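Local coordinates for protein prolyl oligopeptidase (Novosphingobium capsulatum, PDB 1YR2) that probably acts as a serine endopeptidase that hydrolyses oligopeptides on the carboxyl side of proline and, less readily, of alanine, at residues 62-67 with 665-670; 386-391 with 407-412; 399-404 with 440-445; 603-608 with 631-636. All blocks are in the same frame, centred on the assembly; numbering follows the deposited sequence.

Overall arrangement
Interactions 2 and 3 belong to the beta-propeller and interactions 1 and 4 to the region of the alpha/beta-hydrolase fold, with the two pairs on opposite sides of the chain's centre. Interactions 2 and 3 lie about 9 Å apart between centres and join the same two consecutive blades: interaction 2 is buried, whereas interaction 3 is only partly so, and both rely on main-chain groups and serine or threonine hydroxyls. Interactions 1 and 4 lie about 14 Å apart between centres, both buried. Interaction 1 pairs charges above a leucine–phenylalanine contact, interaction 4 is mainly apolar, and salt bridges K668–D603 and E65–R606 tie the two together.

Interaction 1: 62-67 with 665-670; sequences RWLEAD and HSFKYT. Unlike the reference sequence in segment 665-670: F667 (reference Leu).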
# COMPACT_ATOMS: atom_id res chain seq x y z
N ARG A 62 -14.02 16.51 -28.82
CA ARG A 62 -14.56 17.02 -27.58
C ARG A 62 -15.92 16.40 -27.25
O ARG A 62 -16.27 16.27 -26.09
CB ARG A 62 -14.70 18.53 -27.60
CG ARG A 62 -14.88 19.07 -26.19
CD ARG A 62 -14.64 20.54 -26.03
NE ARG A 62 -13.24 20.87 -26.16
CZ ARG A 62 -12.82 22.11 -26.19
NH1 ARG A 62 -13.70 23.13 -26.08
NH2 ARG A 62 -11.53 22.37 -26.35
N TRP A 63 -16.67 16.02 -28.28
CA TRP A 63 -17.98 15.37 -28.06
C TRP A 63 -17.89 14.06 -27.26
O TRP A 63 -18.86 13.66 -26.62
CB TRP A 63 -18.72 15.17 -29.39
CG TRP A 63 -18.04 14.21 -30.35
CD1 TRP A 63 -17.13 14.52 -31.30
CD2 TRP A 63 -18.23 12.79 -30.42
NE1 TRP A 63 -16.72 13.39 -31.96
CE2 TRP A 63 -17.39 12.31 -31.44
CE3 TRP A 63 -19.04 11.89 -29.75
CZ2 TRP A 63 -17.33 10.95 -31.78
CZ3 TRP A 63 -18.99 10.53 -30.10
CH2 TRP A 63 -18.14 10.09 -31.10
N LEU A 64 -16.73 13.40 -27.31
CA LEU A 64 -16.50 12.16 -26.55
C LEU A 64 -16.32 12.41 -25.04
O LEU A 64 -16.24 11.46 -24.25
CB LEU A 64 -15.32 11.39 -27.13
CG LEU A 64 -15.65 10.51 -28.33
CD1 LEU A 64 -14.35 10.06 -28.94
CD2 LEU A 64 -16.47 9.33 -27.96
N GLU A 65 -16.35 13.68 -24.63
CA GLU A 65 -16.36 14.02 -23.22
C GLU A 65 -17.76 13.87 -22.58
O GLU A 65 -17.87 13.88 -21.36
CB GLU A 65 -15.85 15.45 -22.99
CG GLU A 65 -14.36 15.67 -23.35
CD GLU A 65 -13.91 17.13 -23.19
OE1 GLU A 65 -14.69 17.98 -22.68
OE2 GLU A 65 -12.77 17.44 -23.59
N ALA A 66 -18.81 13.77 -23.38
CA ALA A 66 -20.17 13.70 -22.84
C ALA A 66 -20.41 12.38 -22.13
O ALA A 66 -19.78 11.36 -22.45
CB ALA A 66 -21.22 13.92 -23.91
N ASP A 67 -21.31 12.41 -21.13
CA ASP A 67 -21.62 11.23 -20.31
C ASP A 67 -22.28 10.11 -21.17
O ASP A 67 -23.32 10.29 -21.78
CB ASP A 67 -22.55 11.68 -19.16
CG ASP A 67 -22.58 10.72 -18.01
OD1 ASP A 67 -22.90 9.52 -18.22
OD2 ASP A 67 -22.30 11.09 -16.85
N HIS A 665 -11.06 11.29 -21.34
CA HIS A 665 -9.63 11.35 -21.61
C HIS A 665 -9.21 10.15 -22.49
O HIS A 665 -8.59 10.32 -23.54
CB HIS A 665 -8.79 11.30 -20.32
CG HIS A 665 -8.85 12.55 -19.49
ND1 HIS A 665 -8.17 13.70 -19.82
CD2 HIS A 665 -9.47 12.80 -18.30
CE1 HIS A 665 -8.39 14.61 -18.89
NE2 HIS A 665 -9.15 14.08 -17.94
N SER A 666 -9.54 8.95 -22.04
CA SER A 666 -9.19 7.72 -22.76
C SER A 666 -9.91 7.61 -24.11
O SER A 666 -9.37 7.14 -25.08
CB SER A 666 -9.48 6.51 -21.91
OG SER A 666 -8.55 6.33 -20.87
N PHE A 667 -11.17 8.02 -24.15
CA PHE A 667 -11.94 7.93 -25.36
C PHE A 667 -11.30 8.83 -26.41
O PHE A 667 -11.12 8.40 -27.55
CB PHE A 667 -13.38 8.38 -25.12
CG PHE A 667 -14.22 7.49 -24.21
CD1 PHE A 667 -13.77 6.26 -23.71
CD2 PHE A 667 -15.50 7.94 -23.84
CE1 PHE A 667 -14.53 5.53 -22.88
CE2 PHE A 667 -16.31 7.19 -23.01
CZ PHE A 667 -15.85 5.98 -22.54
N LYS A 668 -10.99 10.10 -26.09
CA LYS A 668 -10.46 11.05 -27.11
C LYS A 668 -9.07 10.63 -27.55
O LYS A 668 -8.73 10.75 -28.73
CB LYS A 668 -10.39 12.48 -26.55
CG LYS A 668 -11.79 13.09 -26.32
CD LYS A 668 -11.74 14.61 -26.28
CE LYS A 668 -10.66 15.12 -25.37
NZ LYS A 668 -10.77 16.58 -25.17
N TYR A 669 -8.28 10.13 -26.61
CA TYR A 669 -6.92 9.65 -26.89
C TYR A 669 -6.95 8.48 -27.86
O TYR A 669 -6.20 8.46 -28.81
CB TYR A 669 -6.23 9.24 -25.58
CG TYR A 669 -4.91 8.60 -25.75
CD1 TYR A 669 -3.79 9.35 -26.10
CD2 TYR A 669 -4.73 7.26 -25.44
CE1 TYR A 669 -2.52 8.75 -26.25
CE2 TYR A 669 -3.47 6.66 -25.57
CZ TYR A 669 -2.37 7.41 -25.95
OH TYR A 669 -1.15 6.79 -26.06
N THR A 670 -7.88 7.55 -27.66
CA THR A 670 -8.06 6.42 -28.57
C THR A 670 -8.50 6.86 -29.98
O THR A 670 -8.04 6.35 -31.01
CB THR A 670 -9.13 5.46 -27.97
OG1 THR A 670 -8.64 4.94 -26.72
CG2 THR A 670 -9.33 4.24 -28.89
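A short 3-10 turn, 62-65, from the N-terminal part of the chain packs against helix 664-675 of the alpha/beta-hydrolase fold, bringing together pieces almost 600 residues apart. The polar link is a salt bridge at the tips of two chains that cross obliquely: K668 NZ donates a hydrogen bond to E65 OE2 at 2.7 Å, meeting the lone pair that faces away from the other carboxylate oxygen. E65 reaches it with a chain extended beyond CG, while K668 bends at chi3 (-49°), so that its CD passes 3.9 Å from R62 N before NZ turns to the carboxylate. Beneath the charges, L64 CB sits 4.0 Å from K668 CG and 4.1 Å from F667 CB. Further out, K668 NZ also forms salt bridges with D603 and D59, and E65 OE2 one with R606; the carboxylates of E65, D603 and D59 probably keep the buried ammonium group charged. R62, paired with D59 and E50, puts its NE 5.0 Å from K668 NZ, a like charge that the shared acid D59 would probably temper. Helix 72-89 adds W77 to the apolar layer, touching both L64 and F667. At the margin of that layer, L64 O lies near the ring plane of F667, 3.6 Å from CD2 at its edge.

Interaction 2: 386-391 with 407-412; sequences SQVLAF and GSASGL
Strands 386-391 and 408-412 run with their axes at 55°, 6.3 Å apart at closest, and three short side chains, S386, V388 and A409, point into the angle between them. S386 leads: its OG lies beside its own backbone N (chi1 -71°), which carries the hydroxyl across to the partner backbone. There OG accepts the N-H of A409 at 2.8 Å, almost straight at 169°, and a further hydrogen bond from a water that also donates to S408 OG, a hydroxyl bonded to P504 O as well. The backbone of S386 adds a second direct link, its N donating to G407 O at 3.0 Å nearly along the C=O axis, and another water spans S386 O and G407 N. Two residues on, V388 directs CG2 at the methyl of A409, 3.8 Å away; A409 CB also lies 4.0 Å from S386 OG. An alanine in place of S386 would probably leave the A409 N-H without its acceptor and disturb the water bound to the hydroxyl. Splayed strands joined at one end, one from the sheet containing strand 397-400 and one opening the next four-stranded sheet, are typical of successive blades in the seven-bladed propeller of prolyl oligopeptidases.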
# COMPACT_ATOMS: atom_id res chain seq x y z
N SER A 386 12.35 -1.45 2.64
CA SER A 386 12.49 -1.45 4.08
C SER A 386 13.91 -1.83 4.51
O SER A 386 14.53 -2.70 3.94
CB SER A 386 11.45 -2.36 4.75
OG SER A 386 10.14 -1.81 4.68
N GLN A 387 14.43 -1.14 5.52
CA GLN A 387 15.56 -1.57 6.31
C GLN A 387 15.12 -1.48 7.77
O GLN A 387 14.72 -0.40 8.22
CB GLN A 387 16.75 -0.64 6.11
CG GLN A 387 17.95 -1.07 6.92
CD GLN A 387 19.15 -0.30 6.58
OE1 GLN A 387 19.20 0.90 6.85
NE2 GLN A 387 20.15 -0.97 6.00
N VAL A 388 15.20 -2.59 8.51
CA VAL A 388 14.81 -2.62 9.91
C VAL A 388 16.07 -2.67 10.74
O VAL A 388 16.83 -3.62 10.68
CB VAL A 388 13.90 -3.82 10.23
CG1 VAL A 388 13.46 -3.77 11.73
CG2 VAL A 388 12.64 -3.85 9.33
N LEU A 389 16.35 -1.58 11.47
CA LEU A 389 17.52 -1.49 12.30
C LEU A 389 17.21 -1.79 13.76
O LEU A 389 16.16 -1.41 14.29
CB LEU A 389 18.17 -0.10 12.15
CG LEU A 389 18.66 0.29 10.75
CD1 LEU A 389 19.23 1.75 10.68
CD2 LEU A 389 19.68 -0.69 10.31
N ALA A 390 18.16 -2.45 14.42
CA ALA A 390 18.04 -2.80 15.83
C ALA A 390 18.90 -1.91 16.67
O ALA A 390 20.01 -1.51 16.27
CB ALA A 390 18.45 -4.26 16.06
N PHE A 391 18.40 -1.58 17.85
CA PHE A 391 19.16 -0.74 18.81
C PHE A 391 18.90 -1.26 20.21
O PHE A 391 17.81 -1.76 20.49
CB PHE A 391 18.71 0.72 18.77
CG PHE A 391 18.83 1.37 17.45
CD1 PHE A 391 17.78 1.27 16.52
CD2 PHE A 391 20.00 2.04 17.07
CE1 PHE A 391 17.85 1.86 15.29
CE2 PHE A 391 20.08 2.63 15.78
CZ PHE A 391 18.95 2.53 14.90
N GLY A 407 12.22 -6.07 0.27
CA GLY A 407 10.79 -5.99 0.48
C GLY A 407 10.36 -4.91 1.43
O GLY A 407 11.04 -3.92 1.63
N SER A 408 9.13 -5.03 1.92
CA SER A 408 8.56 -4.05 2.81
C SER A 408 8.20 -4.71 4.16
O SER A 408 7.57 -5.78 4.21
CB SER A 408 7.33 -3.45 2.20
OG SER A 408 7.69 -2.63 1.08
N ALA A 409 8.60 -4.06 5.25
CA ALA A 409 8.25 -4.57 6.57
C ALA A 409 7.08 -3.75 7.12
O ALA A 409 7.08 -2.52 7.07
CB ALA A 409 9.40 -4.50 7.52
N SER A 410 6.04 -4.42 7.57
CA SER A 410 4.98 -3.70 8.27
C SER A 410 5.24 -3.86 9.74
O SER A 410 6.28 -3.42 10.25
CB SER A 410 3.64 -4.21 7.81
OG SER A 410 3.61 -4.10 6.40
N GLY A 411 4.33 -4.43 10.45
CA GLY A 411 4.38 -4.34 11.87
C GLY A 411 5.37 -5.31 12.52
O GLY A 411 5.95 -6.24 11.89
N LEU A 412 5.51 -5.08 13.79
CA LEU A 412 6.28 -5.91 14.68
C LEU A 412 5.35 -6.29 15.83
O LEU A 412 4.52 -5.47 16.24
CB LEU A 412 7.42 -5.12 15.24
CG LEU A 412 8.42 -5.90 16.10
CD1 LEU A 412 9.55 -6.34 15.23
CD2 LEU A 412 8.93 -5.07 17.26
O HOH W 1 14.33 -4.55 1.84
O HOH W 2 9.04 -0.54 2.19

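Interaction 3: 399-404 with 440-445; sequences GAVSLP and ATAKTT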
# COMPACT_ATOMS: atom_id res chain seq x y z
N GLY A 399 22.93 -3.31 14.69
CA GLY A 399 22.91 -3.83 13.34
C GLY A 399 21.52 -3.84 12.69
O GLY A 399 20.54 -3.34 13.24
N ALA A 400 21.45 -4.41 11.49
CA ALA A 400 20.19 -4.51 10.75
C ALA A 400 19.58 -5.90 10.95
O ALA A 400 20.32 -6.90 11.11
CB ALA A 400 20.43 -4.28 9.27
N VAL A 401 18.25 -5.96 10.92
CA VAL A 401 17.55 -7.23 10.88
C VAL A 401 17.75 -7.88 9.52
O VAL A 401 17.55 -7.24 8.49
CB VAL A 401 16.01 -7.06 11.13
CG1 VAL A 401 15.27 -8.38 10.95
CG2 VAL A 401 15.74 -6.54 12.53
N SER A 402 18.14 -9.16 9.51
CA SER A 402 18.22 -9.95 8.29
C SER A 402 16.79 -10.26 7.80
O SER A 402 15.99 -10.79 8.56
CB SER A 402 19.02 -11.25 8.55
OG SER A 402 18.31 -12.07 9.53
N LEU A 403 16.47 -9.90 6.56
CA LEU A 403 15.19 -10.18 5.93
C LEU A 403 15.37 -11.21 4.79
O LEU A 403 16.49 -11.33 4.30
CB LEU A 403 14.62 -8.87 5.37
CG LEU A 403 14.30 -7.73 6.33
CD1 LEU A 403 13.88 -6.52 5.55
CD2 LEU A 403 13.25 -8.15 7.30
N PRO A 404 14.32 -11.91 4.36
CA PRO A 404 14.46 -12.94 3.32
C PRO A 404 14.96 -12.40 1.98
O PRO A 404 15.58 -13.14 1.22
CB PRO A 404 13.02 -13.50 3.16
CG PRO A 404 12.25 -13.04 4.23
CD PRO A 404 12.94 -11.83 4.82
N ALA A 440 17.35 -11.02 20.06
CA ALA A 440 18.74 -11.03 20.55
C ALA A 440 19.75 -11.13 19.42
O ALA A 440 20.86 -10.68 19.55
CB ALA A 440 18.95 -12.20 21.53
N THR A 441 19.39 -11.76 18.29
CA THR A 441 20.30 -11.86 17.15
C THR A 441 19.88 -11.02 15.93
O THR A 441 20.63 -10.90 14.97
CB THR A 441 20.39 -13.29 16.70
OG1 THR A 441 19.09 -13.72 16.29
CG2 THR A 441 20.74 -14.23 17.88
N ALA A 442 18.65 -10.49 15.97
CA ALA A 442 18.09 -9.67 14.90
C ALA A 442 17.99 -10.50 13.61
O ALA A 442 18.22 -10.00 12.52
CB ALA A 442 18.93 -8.39 14.71
N LYS A 443 17.59 -11.76 13.76
CA LYS A 443 17.42 -12.65 12.62
C LYS A 443 15.98 -13.13 12.48
O LYS A 443 15.32 -13.50 13.46
CB LYS A 443 18.32 -13.87 12.79
CG LYS A 443 19.84 -13.63 12.65
CD LYS A 443 20.59 -14.97 12.82
CE LYS A 443 22.01 -14.96 12.21
NZ LYS A 443 22.76 -13.72 12.60
N THR A 444 15.50 -13.12 11.26
CA THR A 444 14.19 -13.65 10.95
C THR A 444 14.32 -15.05 10.41
O THR A 444 15.31 -15.41 9.79
CB THR A 444 13.45 -12.76 9.97
OG1 THR A 444 14.19 -12.60 8.75
CG2 THR A 444 13.26 -11.35 10.55
N THR A 445 13.27 -15.82 10.66
CA THR A 445 13.11 -17.17 10.19
C THR A 445 11.63 -17.35 9.91
O THR A 445 10.79 -16.57 10.37
CB THR A 445 13.52 -18.23 11.26
OG1 THR A 445 12.92 -17.91 12.51
CG2 THR A 445 14.94 -18.21 11.57
O HOH W 3 21.39 -9.87 11.79
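T444 leans toward segment 399-404 and meets it with every atom of its side chain. CB stands 3.5 Å from S402 O. From it OG1, held between the backbone N and the carbonyl carbon (chi1 58°), donates to the same oxygen at 2.6 Å, lying in the carbonyl plane on a lone pair. The other branch, CG2, lies 3.4 Å from S402 O and 3.6 Å from V401 CG1, the side chains of T444 and V401 crossing at about a right angle. In the reverse direction S402 OG accepts a weak, long bond from T444 N at 3.5 Å. Replacing T444 with an alanine would probably lose both the hydroxyl's grip on S402 O and the methyl packing on V401. Behind this pair, S402 N donates to A442 O at 3.1 Å, nearly along the C=O axis, and V401 CA makes a CA-H...O contact with the same oxygen. A442, with positive phi (63°), belongs with K443 to a G1 beta bulge facing D438. Segment 399-404 leaves the last strand of one propeller blade, where V401 still bonds to V388 of strand 385-392. It then runs along the outermost strand of the next blade, 443-446, with V401 on L423 and L437 and T444 on L423 and L435 of strands 421-427 and 433-438.

Interaction 4: 603-608 with 631-636; sequences DMLRFD and VLRRYS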
# COMPACT_ATOMS: atom_id res chain seq x y z
N ASP A 603 -5.86 14.30 -21.71
CA ASP A 603 -5.99 15.68 -22.13
C ASP A 603 -5.58 16.59 -20.96
O ASP A 603 -6.36 16.89 -20.06
CB ASP A 603 -7.40 15.97 -22.61
CG ASP A 603 -7.53 17.39 -23.22
OD1 ASP A 603 -6.69 18.29 -22.87
OD2 ASP A 603 -8.45 17.69 -24.00
N MET A 604 -4.32 16.97 -20.97
CA MET A 604 -3.70 17.74 -19.90
C MET A 604 -3.99 19.22 -20.03
O MET A 604 -3.56 20.01 -19.18
CB MET A 604 -2.19 17.50 -19.94
CG MET A 604 -1.79 16.10 -19.55
SD MET A 604 -2.31 15.63 -17.88
CE MET A 604 -1.51 16.83 -16.88
N LEU A 605 -4.69 19.62 -21.09
CA LEU A 605 -5.14 20.99 -21.22
C LEU A 605 -6.51 21.21 -20.60
O LEU A 605 -6.86 22.35 -20.31
CB LEU A 605 -5.15 21.44 -22.70
CG LEU A 605 -3.85 21.27 -23.45
CD1 LEU A 605 -4.02 21.90 -24.87
CD2 LEU A 605 -2.74 21.90 -22.70
N ARG A 606 -7.27 20.11 -20.43
CA ARG A 606 -8.64 20.18 -19.95
C ARG A 606 -8.92 19.35 -18.68
O ARG A 606 -10.07 19.18 -18.29
CB ARG A 606 -9.59 19.76 -21.08
CG ARG A 606 -9.66 20.76 -22.21
CD ARG A 606 -10.53 20.30 -23.37
NE ARG A 606 -11.93 20.10 -22.97
CZ ARG A 606 -12.78 21.07 -22.73
NH1 ARG A 606 -12.44 22.34 -22.80
NH2 ARG A 606 -14.02 20.78 -22.40
N PHE A 607 -7.88 18.85 -18.03
CA PHE A 607 -8.06 17.91 -16.89
C PHE A 607 -8.82 18.55 -15.73
O PHE A 607 -9.62 17.89 -15.05
CB PHE A 607 -6.72 17.38 -16.39
CG PHE A 607 -5.90 18.40 -15.67
CD1 PHE A 607 -6.11 18.62 -14.33
CD2 PHE A 607 -4.93 19.13 -16.32
CE1 PHE A 607 -5.39 19.56 -13.66
CE2 PHE A 607 -4.22 20.07 -15.65
CZ PHE A 607 -4.48 20.31 -14.30
N ASP A 608 -8.64 19.84 -15.57
CA ASP A 608 -9.30 20.57 -14.50
C ASP A 608 -10.75 21.00 -14.78
O ASP A 608 -11.37 21.64 -13.93
CB ASP A 608 -8.46 21.75 -14.08
CG ASP A 608 -8.45 22.87 -15.10
OD1 ASP A 608 -8.60 22.63 -16.33
OD2 ASP A 608 -8.24 24.03 -14.73
N VAL A 631 3.94 24.43 -20.64
CA VAL A 631 4.56 23.22 -20.09
C VAL A 631 3.63 22.02 -20.38
O VAL A 631 4.11 20.96 -20.84
CB VAL A 631 4.80 23.39 -18.59
CG1 VAL A 631 4.99 22.04 -17.85
CG2 VAL A 631 5.94 24.29 -18.36
N LEU A 632 2.33 22.18 -20.13
CA LEU A 632 1.36 21.07 -20.30
C LEU A 632 1.22 20.67 -21.78
O LEU A 632 1.11 19.48 -22.10
CB LEU A 632 -0.04 21.42 -19.74
CG LEU A 632 -0.16 21.53 -18.22
CD1 LEU A 632 -1.35 22.36 -17.83
CD2 LEU A 632 -0.23 20.17 -17.63
N ARG A 633 1.22 21.67 -22.65
CA ARG A 633 1.04 21.44 -24.10
C ARG A 633 2.19 20.60 -24.66
O ARG A 633 2.01 19.85 -25.57
CB ARG A 633 0.91 22.79 -24.85
CG ARG A 633 0.86 22.70 -26.34
CD ARG A 633 -0.29 21.92 -26.80
NE ARG A 633 -0.37 21.80 -28.26
CZ ARG A 633 0.17 20.80 -28.95
NH1 ARG A 633 0.91 19.88 -28.36
NH2 ARG A 633 -0.01 20.73 -30.28
N ARG A 634 3.36 20.70 -24.08
CA ARG A 634 4.52 19.94 -24.56
C ARG A 634 4.39 18.44 -24.35
O ARG A 634 5.03 17.69 -25.05
CB ARG A 634 5.81 20.42 -23.89
CG ARG A 634 6.27 21.76 -24.40
CD ARG A 634 7.28 22.48 -23.49
NE ARG A 634 7.47 23.87 -23.95
CZ ARG A 634 7.65 24.95 -23.17
NH1 ARG A 634 7.69 24.87 -21.83
NH2 ARG A 634 7.76 26.14 -23.75
N TYR A 635 3.56 18.01 -23.41
CA TYR A 635 3.41 16.57 -23.13
C TYR A 635 2.02 15.97 -23.07
O TYR A 635 1.88 14.73 -22.99
CB TYR A 635 4.21 16.19 -21.89
CG TYR A 635 3.66 16.66 -20.56
CD1 TYR A 635 2.59 16.02 -19.95
CD2 TYR A 635 4.23 17.73 -19.87
CE1 TYR A 635 2.11 16.41 -18.72
CE2 TYR A 635 3.74 18.15 -18.62
CZ TYR A 635 2.67 17.48 -18.05
OH TYR A 635 2.14 17.82 -16.80
N SER A 636 0.97 16.79 -23.15
CA SER A 636 -0.41 16.29 -23.13
C SER A 636 -0.56 15.17 -24.16
O SER A 636 -0.45 15.45 -25.34
CB SER A 636 -1.35 17.43 -23.51
OG SER A 636 -2.69 17.00 -23.59
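An Asx turn opens the loop 603-608 of the alpha/beta-hydrolase fold: D603 OD1 accepts the N-H of L605 at 3.0 Å, while its other oxygen is turned to K668. The loop then packs on segment 631-636, which includes the last part of helix 626-633. The close part gathers round M604 and S636. S636 OG, anti to its backbone N (chi1 177°), accepts the N-H of M604 at 3.1 Å and is bonded to H639 as well, and the CB atoms of the two residues M604 and S636 lie 3.7 Å apart. Bent at chi2 and chi3, the chain of M604 curls so that CE rests 3.7 Å from L632 CD2, and CG comes up obliquely to the Y635 ring at CE1. F548 meets the Y635 ring edge-to-face, and L579 of helix 576-587 touches both Y635 and M604. Toward the solvent the fit slackens: L605 slides past L632 in the opposite direction, but its CD1 only grazes CD of the partly exposed R633 at 4.2 Å. F607 makes a buried but looser touch, its ring edge facing L632 CD1 at 4.3 Å. Amid the tight part, the buried M604 O has no hydrogen-bond partner in the model and lies against the side-chain carbons of L632, the nearest being CD1 at 3.5 Å.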